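Local coordinates for angiotensin-converting enzyme (Anopheles gambiae, PDB 6S1Y), which is a zinc metallopeptidase of the angiotensin-converting enzyme family that probably cleaves dipeptides from the C-terminal ends of peptide substrates, at residues E574-D577 with P578-Q581; E316-T319 with D320-L324; A63-V66 with A67-Q71. All coordinates share one frame; numbering follows the deposited sequence.

Interaction 1: E574-D577 with P578-Q581; sequences EYFD and PLYQ
Phe576 and Leu579 lie side by side at a helix-to-helix junction: Phe576 is the first residue to leave helix 570-575 and at the same time the N-cap residue of helix 577-590. The buried side is the close-packed one. Phe576 CD1 comes 4.1 Å from Leu579 CD2, the leucine methyl meeting the ring obliquely, while the edge of the neighbouring Tyr575 ring brings its CD1 over the centre of a Phe576 face, 3.6 Å above the plane. Helix 414-429 packs against this side, with Phe421 touching Leu579 and Pro578 and Leu429 touching Phe576. Across the kink between the helices, Tyr580 N donates to Phe576 O at 3.0 Å. One water joins the two helices, giving a hydrogen to Tyr575 O, which Asn528 ND2 also reaches, and accepting from Leu579 N at 3.0 Å.

The other side faces more toward solvent and is held by polar groups. Asp577 and Gln581 are one helical turn apart, and their backbones are bonded from Gln581 N to Asp577 O. Gln581 bends at chi2 (-57°), which folds its amide back over the turn toward the carboxylate. The two flat groups are turned 44° from each other. Gln581 NE2, donating within its own amide plane, meets Asp577 OD1 on the syn side at 3.1 Å, 30° out of the carboxylate plane.

Interaction 2: E316-T319 with D320-L324; sequences EKPT and DGRDL. With NAG (2-acetamido-2-deoxy-beta-D-glucopyranose), chain B.
Arg322 swings back over Pro318 because its CG sits between the backbone N and the carbonyl carbon (chi1 76°) and its chain turns sharply at chi3 (91°). Asp320 has its CG in the same kind of position (chi1 63°), which sets its carboxylate beside the arginine. Arg322 approaches side-on: NH1 and NE both donate to Asp320 OD2, NH1 at 3.3 Å, and OD2 lies in the guanidinium plane. A further bond from NE to OD1 is weak. OD1 is held more firmly by the main chain, accepting from Arg322 N at 3.0 Å on its anti side; this closes an Asx turn around Gly321, where glycine's positive phi bends the chain in this surface loop between helix 307-312 and strand 329-332. A hydrogen bond from NH2 to Ser42 O and the salt bridge together orient the guanidinium. Pro318 CG packs over one face, 3.9 Å from Arg322 CZ, the two side chains crossing at about a right angle. Pro318 also meets buried Leu324 tip to tip, CD to CD1 at 4.1 Å. Over the opposite guanidinium face lies the acetyl methyl of a protein-linked glycan's N-acetylglucosamine, a sugar also hydrogen-bonded to Thr45 OG1; its C8 is 3.6 Å from Arg322 NH1.

Interaction 3: A63-V66 with A67-Q71; sequences AKAV and AEELQ
Val66 and Leu70 sit one turn apart near the C-terminal end of helix 46-70, and their side chains run alongside each other in the same direction. This is the apolar part of the contact. Val66 CG1, anti to the backbone N (chi1 165°), is 3.5 Å from Leu70 CD1, a close methyl-to-methyl approach. Both side chains press on Ile22 of helix 12-42, and Leu70 also reaches Val19. On another face Ala63 and Ala67, again a turn apart, both rest against Leu93.

The backbone bonds follow the i to i+4 pattern of an alpha-helix, but not evenly. Ala67 N reaches Ala63 O at 2.9 Å and Glu68 N reaches Lys64 O at 3.1 Å. Glu69 N to Ala65 O is the shortest of the series at 2.8 Å and nearly straight at hydrogen (172°). One step later Leu70 N still points to Val66 O, yet that bond is weak and bent to 130°. Gln71 N then takes a shorter step back, donating to Glu68 O at 2.9 Å.

Glu69 supplies the charged part. It runs extended beyond CG, its CG lying 3.2 Å from Ala65 O, and its OE1 forms a salt bridge with Arg25 of helix 12-42. This last turn is thus fastened to helix 12-42 by two means, the bond of Glu69 to Arg25 and the methyl packing of Val66 and Leu70 on Ile22, even as the backbone bond of Leu70 weakens.

How the interactions relate
The three contacts are local and spread across one chain, none touching another. Along the sequence interaction 3 comes first, then interaction 2, then interaction 1. Interaction 1 lies on the opposite side of the chain's centre from both of the others, its centre about 43 Å from that of interaction 2 and about 51 Å from that of interaction 3. Interactions 2 and 3 come within about 27 Å at their nearest atoms. Interaction 2 has the clearest tie to the catalytic region: the Leu324 side chain is about 12 Å from the bound gamma-glutamyl-glutamate, and the chain soon reaches His327, Ala328 and Ser329, which line that ligand's pocket beside the zinc site.

Interaction 1: E574-D577 with P578-Q581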
ATOM      1  N   GLU A 574      -1.323   5.330  20.750  1.00 45.64           N
ATOM      2  CA  GLU A 574      -1.874   4.535  21.851  1.00 45.27           C
ATOM      3  C   GLU A 574      -1.634   3.051  21.616  1.00 44.70           C
ATOM      4  O   GLU A 574      -1.306   2.310  22.557  1.00 42.65           O
ATOM      5  CB  GLU A 574      -3.379   4.806  22.011  1.00 49.15           C
ATOM      6  CG  GLU A 574      -4.051   4.022  23.157  1.00 52.13           C
ATOM      7  CD  GLU A 574      -5.583   4.210  23.234  1.00 58.59           C
ATOM      8  OE1 GLU A 574      -6.143   5.105  22.551  1.00 56.83           O
ATOM      9  OE2 GLU A 574      -6.229   3.430  23.983  1.00 61.58           O
ATOM     10  N   TYR A 575      -1.824   2.599  20.372  1.00 43.22           N
ATOM     11  CA  TYR A 575      -1.671   1.183  20.057  1.00 44.06           C
ATOM     12  C   TYR A 575      -0.279   0.694  20.418  1.00 42.92           C
ATOM     13  O   TYR A 575      -0.114  -0.386  21.002  1.00 41.98           O
ATOM     14  CB  TYR A 575      -1.951   0.970  18.560  1.00 44.16           C
ATOM     15  CG  TYR A 575      -1.941  -0.464  18.094  1.00 41.44           C
ATOM     16  CD1 TYR A 575      -0.751  -1.080  17.721  1.00 41.51           C
ATOM     17  CD2 TYR A 575      -3.117  -1.186  17.987  1.00 45.05           C
ATOM     18  CE1 TYR A 575      -0.726  -2.389  17.276  1.00 43.64           C
ATOM     19  CE2 TYR A 575      -3.111  -2.515  17.545  1.00 46.62           C
ATOM     20  CZ  TYR A 575      -1.899  -3.105  17.187  1.00 45.18           C
ATOM     21  OH  TYR A 575      -1.850  -4.396  16.748  1.00 43.72           O
ATOM     22  N   PHE A 576       0.735   1.489  20.076  1.00 42.82           N
ATOM     23  CA  PHE A 576       2.130   1.144  20.310  1.00 43.28           C
ATOM     24  C   PHE A 576       2.711   1.764  21.581  1.00 43.11           C
ATOM     25  O   PHE A 576       3.932   1.785  21.733  1.00 42.59           O
ATOM     26  CB  PHE A 576       2.996   1.570  19.120  1.00 40.23           C
ATOM     27  CG  PHE A 576       2.777   0.746  17.905  1.00 39.68           C
ATOM     28  CD1 PHE A 576       3.150  -0.575  17.882  1.00 39.34           C
ATOM     29  CD2 PHE A 576       2.152   1.283  16.791  1.00 41.84           C
ATOM     30  CE1 PHE A 576       2.916  -1.338  16.768  1.00 40.93           C
ATOM     31  CE2 PHE A 576       1.914   0.509  15.676  1.00 40.16           C
ATOM     32  CZ  PHE A 576       2.294  -0.783  15.662  1.00 38.68           C
ATOM     33  N   ASP A 577       1.886   2.270  22.495  1.00 43.71           N
ATOM     34  CA  ASP A 577       2.534   2.855  23.667  1.00 42.95           C
ATOM     35  C   ASP A 577       3.159   1.781  24.556  1.00 42.46           C
ATOM     36  O   ASP A 577       4.251   2.004  25.082  1.00 43.45           O
ATOM     37  CB  ASP A 577       1.574   3.713  24.495  1.00 42.88           C
ATOM     38  CG  ASP A 577       2.295   4.439  25.638  1.00 47.82           C
ATOM     39  OD1 ASP A 577       3.067   5.400  25.377  1.00 46.54           O
ATOM     40  OD2 ASP A 577       2.137   3.995  26.796  1.00 51.62           O
ATOM     41  N   PRO A 578       2.514   0.629  24.783  1.00 42.10           N
ATOM     42  CA  PRO A 578       3.173  -0.388  25.626  1.00 42.13           C
ATOM     43  C   PRO A 578       4.505  -0.853  25.046  1.00 42.83           C
ATOM     44  O   PRO A 578       5.472  -1.074  25.792  1.00 43.03           O
ATOM     45  CB  PRO A 578       2.135  -1.521  25.695  1.00 44.06           C
ATOM     46  CG  PRO A 578       0.805  -0.844  25.418  1.00 42.93           C
ATOM     47  CD  PRO A 578       1.129   0.249  24.422  1.00 42.40           C
ATOM     48  N   LEU A 579       4.596  -0.981  23.724  1.00 40.42           N
ATOM     49  CA  LEU A 579       5.870  -1.335  23.117  1.00 41.22           C
ATOM     50  C   LEU A 579       6.890  -0.218  23.321  1.00 40.58           C
ATOM     51  O   LEU A 579       8.043  -0.475  23.687  1.00 39.26           O
ATOM     52  CB  LEU A 579       5.688  -1.623  21.626  1.00 39.98           C
ATOM     53  CG  LEU A 579       6.982  -1.918  20.853  1.00 39.87           C
ATOM     54  CD1 LEU A 579       7.598  -3.222  21.380  1.00 38.88           C
ATOM     55  CD2 LEU A 579       6.751  -2.000  19.337  1.00 38.44           C
ATOM     56  N   TYR A 580       6.472   1.031  23.090  1.00 39.94           N
ATOM     57  CA  TYR A 580       7.359   2.180  23.267  1.00 42.45           C
ATOM     58  C   TYR A 580       7.952   2.220  24.665  1.00 42.03           C
ATOM     59  O   TYR A 580       9.151   2.483  24.817  1.00 41.92           O
ATOM     60  CB  TYR A 580       6.587   3.471  22.995  1.00 43.49           C
ATOM     61  CG  TYR A 580       7.386   4.751  23.112  1.00 45.07           C
ATOM     62  CD1 TYR A 580       8.646   4.865  22.548  1.00 43.95           C
ATOM     63  CD2 TYR A 580       6.853   5.882  23.749  1.00 47.36           C
ATOM     64  CE1 TYR A 580       9.374   6.056  22.628  1.00 44.04           C
ATOM     65  CE2 TYR A 580       7.580   7.087  23.827  1.00 46.32           C
ATOM     66  CZ  TYR A 580       8.837   7.165  23.263  1.00 45.25           C
ATOM     67  OH  TYR A 580       9.558   8.349  23.352  1.00 49.10           O
ATOM     68  N   GLN A 581       7.128   1.992  25.699  1.00 42.95           N
ATOM     69  CA  GLN A 581       7.630   2.037  27.070  1.00 42.21           C
ATOM     70  C   GLN A 581       8.633   0.916  27.307  1.00 40.21           C
ATOM     71  O   GLN A 581       9.647   1.112  27.978  1.00 42.90           O
ATOM     72  CB  GLN A 581       6.493   1.947  28.081  1.00 40.80           C
ATOM     73  CG  GLN A 581       5.447   3.029  27.968  1.00 44.27           C
ATOM     74  CD  GLN A 581       6.028   4.449  28.090  1.00 47.99           C
ATOM     75  OE1 GLN A 581       6.962   4.699  28.859  1.00 48.74           O
ATOM     76  NE2 GLN A 581       5.477   5.376  27.319  1.00 48.25           N
TER
HETATM   77  O   HOH W   1       2.290  -1.778  21.900  1.00 41.94           O

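Interaction 2: E316-T319 with D320-L324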
ATOM      1  N   GLU A 316      -3.752 -17.669  -7.748  1.00 46.33           N
ATOM      2  CA  GLU A 316      -2.460 -18.335  -7.660  1.00 48.16           C
ATOM      3  C   GLU A 316      -1.654 -17.849  -8.855  1.00 48.49           C
ATOM      4  O   GLU A 316      -2.225 -17.363  -9.838  1.00 48.87           O
ATOM      5  CB  GLU A 316      -2.525 -19.863  -7.733  1.00 52.27           C
ATOM      6  CG  GLU A 316      -3.322 -20.565  -6.652  1.00 62.48           C
ATOM      7  CD  GLU A 316      -2.882 -22.022  -6.423  1.00 68.87           C
ATOM      8  OE1 GLU A 316      -2.132 -22.585  -7.260  1.00 76.89           O
ATOM      9  OE2 GLU A 316      -3.282 -22.592  -5.387  1.00 68.49           O
ATOM     10  N   LYS A 317      -0.332 -18.010  -8.792  1.00 48.74           N
ATOM     11  CA  LYS A 317       0.497 -17.746  -9.966  1.00 51.42           C
ATOM     12  C   LYS A 317       0.202 -18.797 -11.033  1.00 51.18           C
ATOM     13  O   LYS A 317       0.323 -19.995 -10.757  1.00 52.37           O
ATOM     14  CB  LYS A 317       1.984 -17.767  -9.622  1.00 50.05           C
ATOM     15  CG  LYS A 317       2.871 -17.145 -10.703  1.00 50.95           C
ATOM     16  CD  LYS A 317       4.351 -17.239 -10.314  1.00 53.86           C
ATOM     17  CE  LYS A 317       5.279 -16.698 -11.394  1.00 53.69           C
ATOM     18  NZ  LYS A 317       6.715 -16.963 -11.056  1.00 57.93           N
ATOM     19  N   PRO A 318      -0.167 -18.403 -12.251  1.00 53.30           N
ATOM     20  CA  PRO A 318      -0.341 -19.388 -13.326  1.00 53.66           C
ATOM     21  C   PRO A 318       0.929 -20.181 -13.561  1.00 55.80           C
ATOM     22  O   PRO A 318       2.036 -19.693 -13.368  1.00 57.52           O
ATOM     23  CB  PRO A 318      -0.681 -18.527 -14.549  1.00 55.02           C
ATOM     24  CG  PRO A 318      -1.279 -17.280 -13.979  1.00 54.45           C
ATOM     25  CD  PRO A 318      -0.533 -17.039 -12.678  1.00 52.99           C
ATOM     26  N   THR A 319       0.751 -21.406 -14.034  1.00 60.24           N
ATOM     27  CA  THR A 319       1.839 -22.358 -14.208  1.00 64.58           C
ATOM     28  C   THR A 319       2.286 -22.489 -15.665  1.00 64.02           C
ATOM     29  O   THR A 319       3.085 -23.377 -15.983  1.00 65.37           O
ATOM     30  CB  THR A 319       1.411 -23.731 -13.665  1.00 68.98           C
ATOM     31  OG1 THR A 319       0.086 -24.039 -14.127  1.00 68.28           O
ATOM     32  CG2 THR A 319       1.411 -23.750 -12.137  1.00 67.89           C
ATOM     33  N   ASP A 320       1.807 -21.618 -16.552  1.00 61.96           N
ATOM     34  CA  ASP A 320       1.990 -21.792 -17.987  1.00 59.81           C
ATOM     35  C   ASP A 320       3.090 -20.910 -18.563  1.00 58.17           C
ATOM     36  O   ASP A 320       3.219 -20.817 -19.784  1.00 59.52           O
ATOM     37  CB  ASP A 320       0.669 -21.525 -18.716  1.00 57.25           C
ATOM     38  CG  ASP A 320       0.189 -20.094 -18.546  1.00 59.80           C
ATOM     39  OD1 ASP A 320       0.986 -19.216 -18.122  1.00 55.48           O
ATOM     40  OD2 ASP A 320      -1.002 -19.849 -18.829  1.00 61.38           O
ATOM     41  N   GLY A 321       3.885 -20.261 -17.726  1.00 58.68           N
ATOM     42  CA  GLY A 321       5.052 -19.552 -18.205  1.00 58.84           C
ATOM     43  C   GLY A 321       4.785 -18.209 -18.843  1.00 56.25           C
ATOM     44  O   GLY A 321       5.732 -17.571 -19.317  1.00 55.04           O
ATOM     45  N   ARG A 322       3.540 -17.756 -18.876  1.00 54.02           N
ATOM     46  CA  ARG A 322       3.244 -16.415 -19.353  1.00 55.80           C
ATOM     47  C   ARG A 322       3.866 -15.358 -18.428  1.00 55.06           C
ATOM     48  O   ARG A 322       4.072 -15.578 -17.231  1.00 56.06           O
ATOM     49  CB  ARG A 322       1.736 -16.202 -19.406  1.00 52.68           C
ATOM     50  CG  ARG A 322       1.147 -15.987 -18.022  1.00 54.38           C
ATOM     51  CD  ARG A 322      -0.300 -15.549 -18.091  1.00 53.23           C
ATOM     52  NE  ARG A 322      -1.194 -16.686 -18.060  1.00 53.66           N
ATOM     53  CZ  ARG A 322      -2.452 -16.625 -17.655  1.00 53.20           C
ATOM     54  NH1 ARG A 322      -3.202 -17.717 -17.683  1.00 55.90           N
ATOM     55  NH2 ARG A 322      -2.951 -15.475 -17.222  1.00 51.26           N
ATOM     56  N   ASP A 323       4.118 -14.183 -18.983  1.00 53.49           N
ATOM     57  CA  ASP A 323       4.542 -13.050 -18.176  1.00 54.23           C
ATOM     58  C   ASP A 323       3.320 -12.318 -17.648  1.00 53.41           C
ATOM     59  O   ASP A 323       2.281 -12.246 -18.312  1.00 52.86           O
ATOM     60  CB  ASP A 323       5.413 -12.093 -18.980  1.00 56.73           C
ATOM     61  CG  ASP A 323       6.814 -12.621 -19.174  1.00 59.78           C
ATOM     62  OD1 ASP A 323       7.494 -12.929 -18.159  1.00 60.10           O
ATOM     63  OD2 ASP A 323       7.218 -12.746 -20.344  1.00 62.72           O
ATOM     64  N   LEU A 324       3.445 -11.778 -16.440  1.00 51.29           N
ATOM     65  CA  LEU A 324       2.332 -11.058 -15.846  1.00 49.37           C
ATOM     66  C   LEU A 324       2.848 -10.207 -14.707  1.00 48.27           C
ATOM     67  O   LEU A 324       3.966 -10.401 -14.221  1.00 48.11           O
ATOM     68  CB  LEU A 324       1.248 -12.007 -15.336  1.00 50.26           C
ATOM     69  CG  LEU A 324       1.573 -12.711 -14.019  1.00 49.44           C
ATOM     70  CD1 LEU A 324       0.276 -13.030 -13.289  1.00 48.40           C
ATOM     71  CD2 LEU A 324       2.410 -13.951 -14.272  1.00 50.52           C
TER
HETATM   72  C1  NAG B   1      -2.075 -13.963 -23.850  1.00 52.01           C
HETATM   73  C2  NAG B   1      -3.076 -15.105 -24.038  1.00 54.48           C
HETATM   74  C3  NAG B   1      -3.036 -15.644 -25.477  1.00 54.80           C
HETATM   75  C4  NAG B   1      -3.204 -14.518 -26.486  1.00 56.43           C
HETATM   76  C5  NAG B   1      -2.150 -13.450 -26.206  1.00 55.56           C
HETATM   77  C6  NAG B   1      -2.254 -12.245 -27.112  1.00 56.64           C
HETATM   78  C7  NAG B   1      -3.666 -16.508 -22.115  1.00 52.43           C
HETATM   79  C8  NAG B   1      -3.246 -17.644 -21.235  1.00 52.33           C
HETATM   80  N2  NAG B   1      -2.815 -16.176 -23.088  1.00 55.18           N
HETATM   81  O3  NAG B   1      -4.073 -16.614 -25.623  1.00 58.49           O
HETATM   82  O4  NAG B   1      -2.993 -14.981 -27.817  1.00 58.96           O
HETATM   83  O5  NAG B   1      -2.283 -12.968 -24.860  1.00 51.81           O
HETATM   84  O6  NAG B   1      -1.096 -11.421 -27.020  1.00 54.55           O
HETATM   85  O7  NAG B   1      -4.719 -15.907 -21.948  1.00 52.92           O

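Interaction 3: A63-V66 with A67-Q71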
ATOM      1  N   ALA A  63     -13.286  11.521 -22.226  1.00 62.76           N
ATOM      2  CA  ALA A  63     -13.202  12.402 -21.056  1.00 62.26           C
ATOM      3  C   ALA A  63     -12.971  13.849 -21.465  1.00 61.29           C
ATOM      4  O   ALA A  63     -13.469  14.769 -20.802  1.00 61.76           O
ATOM      5  CB  ALA A  63     -12.094  11.940 -20.104  1.00 60.31           C
ATOM      6  N   LYS A  64     -12.236  14.080 -22.549  1.00 60.19           N
ATOM      7  CA  LYS A  64     -12.071  15.441 -23.050  1.00 62.28           C
ATOM      8  C   LYS A  64     -13.415  16.031 -23.481  1.00 64.38           C
ATOM      9  O   LYS A  64     -13.741  17.177 -23.150  1.00 66.50           O
ATOM     10  CB  LYS A  64     -11.086  15.465 -24.210  1.00 61.35           C
ATOM     11  CG  LYS A  64      -9.615  15.434 -23.821  1.00 59.99           C
ATOM     12  CD  LYS A  64      -8.758  15.442 -25.075  1.00 57.77           C
ATOM     13  CE  LYS A  64      -7.345  14.960 -24.815  1.00 59.00           C
ATOM     14  NZ  LYS A  64      -6.986  13.817 -25.711  1.00 64.24           N
ATOM     15  N   ALA A  65     -14.201  15.256 -24.233  1.00 63.46           N
ATOM     16  CA  ALA A  65     -15.514  15.716 -24.678  1.00 64.33           C
ATOM     17  C   ALA A  65     -16.439  15.964 -23.499  1.00 68.51           C
ATOM     18  O   ALA A  65     -17.142  16.982 -23.451  1.00 72.43           O
ATOM     19  CB  ALA A  65     -16.134  14.684 -25.617  1.00 64.22           C
ATOM     20  N   VAL A  66     -16.459  15.037 -22.539  1.00 66.11           N
ATOM     21  CA  VAL A  66     -17.268  15.226 -21.340  1.00 66.65           C
ATOM     22  C   VAL A  66     -16.885  16.516 -20.637  1.00 68.67           C
ATOM     23  O   VAL A  66     -17.749  17.266 -20.176  1.00 71.73           O
ATOM     24  CB  VAL A  66     -17.115  14.014 -20.398  1.00 66.69           C
ATOM     25  CG1 VAL A  66     -17.640  14.356 -19.013  1.00 67.32           C
ATOM     26  CG2 VAL A  66     -17.826  12.805 -20.980  1.00 64.99           C
ATOM     27  N   ALA A  67     -15.582  16.790 -20.531  1.00 67.00           N
ATOM     28  CA  ALA A  67     -15.142  17.964 -19.786  1.00 70.58           C
ATOM     29  C   ALA A  67     -15.612  19.243 -20.461  1.00 74.01           C
ATOM     30  O   ALA A  67     -16.049  20.185 -19.792  1.00 75.67           O
ATOM     31  CB  ALA A  67     -13.620  17.969 -19.643  1.00 68.66           C
ATOM     32  N   GLU A  68     -15.517  19.300 -21.790  1.00 74.52           N
ATOM     33  CA  GLU A  68     -16.029  20.461 -22.509  1.00 80.66           C
ATOM     34  C   GLU A  68     -17.547  20.554 -22.392  1.00 80.20           C
ATOM     35  O   GLU A  68     -18.091  21.616 -22.072  1.00 82.25           O
ATOM     36  CB  GLU A  68     -15.607  20.394 -23.971  1.00 81.20           C
ATOM     37  CG  GLU A  68     -15.933  21.651 -24.745  1.00 90.20           C
ATOM     38  CD  GLU A  68     -15.499  21.558 -26.191  1.00 97.48           C
ATOM     39  OE1 GLU A  68     -16.378  21.587 -27.083  1.00 98.37           O
ATOM     40  OE2 GLU A  68     -14.276  21.439 -26.429  1.00 98.34           O
ATOM     41  N   GLU A  69     -18.249  19.445 -22.637  1.00 76.86           N
ATOM     42  CA  GLU A  69     -19.701  19.458 -22.525  1.00 78.72           C
ATOM     43  C   GLU A  69     -20.161  20.013 -21.185  1.00 80.34           C
ATOM     44  O   GLU A  69     -21.254  20.580 -21.092  1.00 85.01           O
ATOM     45  CB  GLU A  69     -20.261  18.047 -22.719  1.00 77.47           C
ATOM     46  CG  GLU A  69     -20.251  17.565 -24.156  1.00 77.22           C
ATOM     47  CD  GLU A  69     -20.817  16.159 -24.297  1.00 81.16           C
ATOM     48  OE1 GLU A  69     -20.287  15.371 -25.123  1.00 80.06           O
ATOM     49  OE2 GLU A  69     -21.784  15.841 -23.566  1.00 80.17           O
ATOM     50  N   LEU A  70     -19.352  19.867 -20.143  1.00 77.79           N
ATOM     51  CA  LEU A  70     -19.758  20.277 -18.809  1.00 79.58           C
ATOM     52  C   LEU A  70     -19.435  21.731 -18.500  1.00 84.26           C
ATOM     53  O   LEU A  70     -19.954  22.268 -17.515  1.00 86.41           O
ATOM     54  CB  LEU A  70     -19.101  19.378 -17.766  1.00 76.37           C
ATOM     55  CG  LEU A  70     -19.673  17.965 -17.743  1.00 76.12           C
ATOM     56  CD1 LEU A  70     -18.749  17.040 -16.978  1.00 70.31           C
ATOM     57  CD2 LEU A  70     -21.070  17.965 -17.137  1.00 78.88           C
ATOM     58  N   GLN A  71     -18.599  22.382 -19.310  1.00 85.18           N
ATOM     59  CA  GLN A  71     -18.324  23.803 -19.128  1.00 87.08           C
ATOM     60  C   GLN A  71     -19.499  24.681 -19.527  1.00 90.34           C
ATOM     61  O   GLN A  71     -19.400  25.908 -19.420  1.00 91.01           O
ATOM     62  CB  GLN A  71     -17.083  24.201 -19.931  1.00 85.96           C
ATOM     63  CG  GLN A  71     -15.783  24.037 -19.165  1.00 87.93           C
ATOM     64  CD  GLN A  71     -14.568  23.932 -20.073  1.00 92.86           C
ATOM     65  OE1 GLN A  71     -14.623  23.301 -21.132  1.00 91.26           O
ATOM     66  NE2 GLN A  71     -13.458  24.545 -19.658  1.00 92.19           N
TER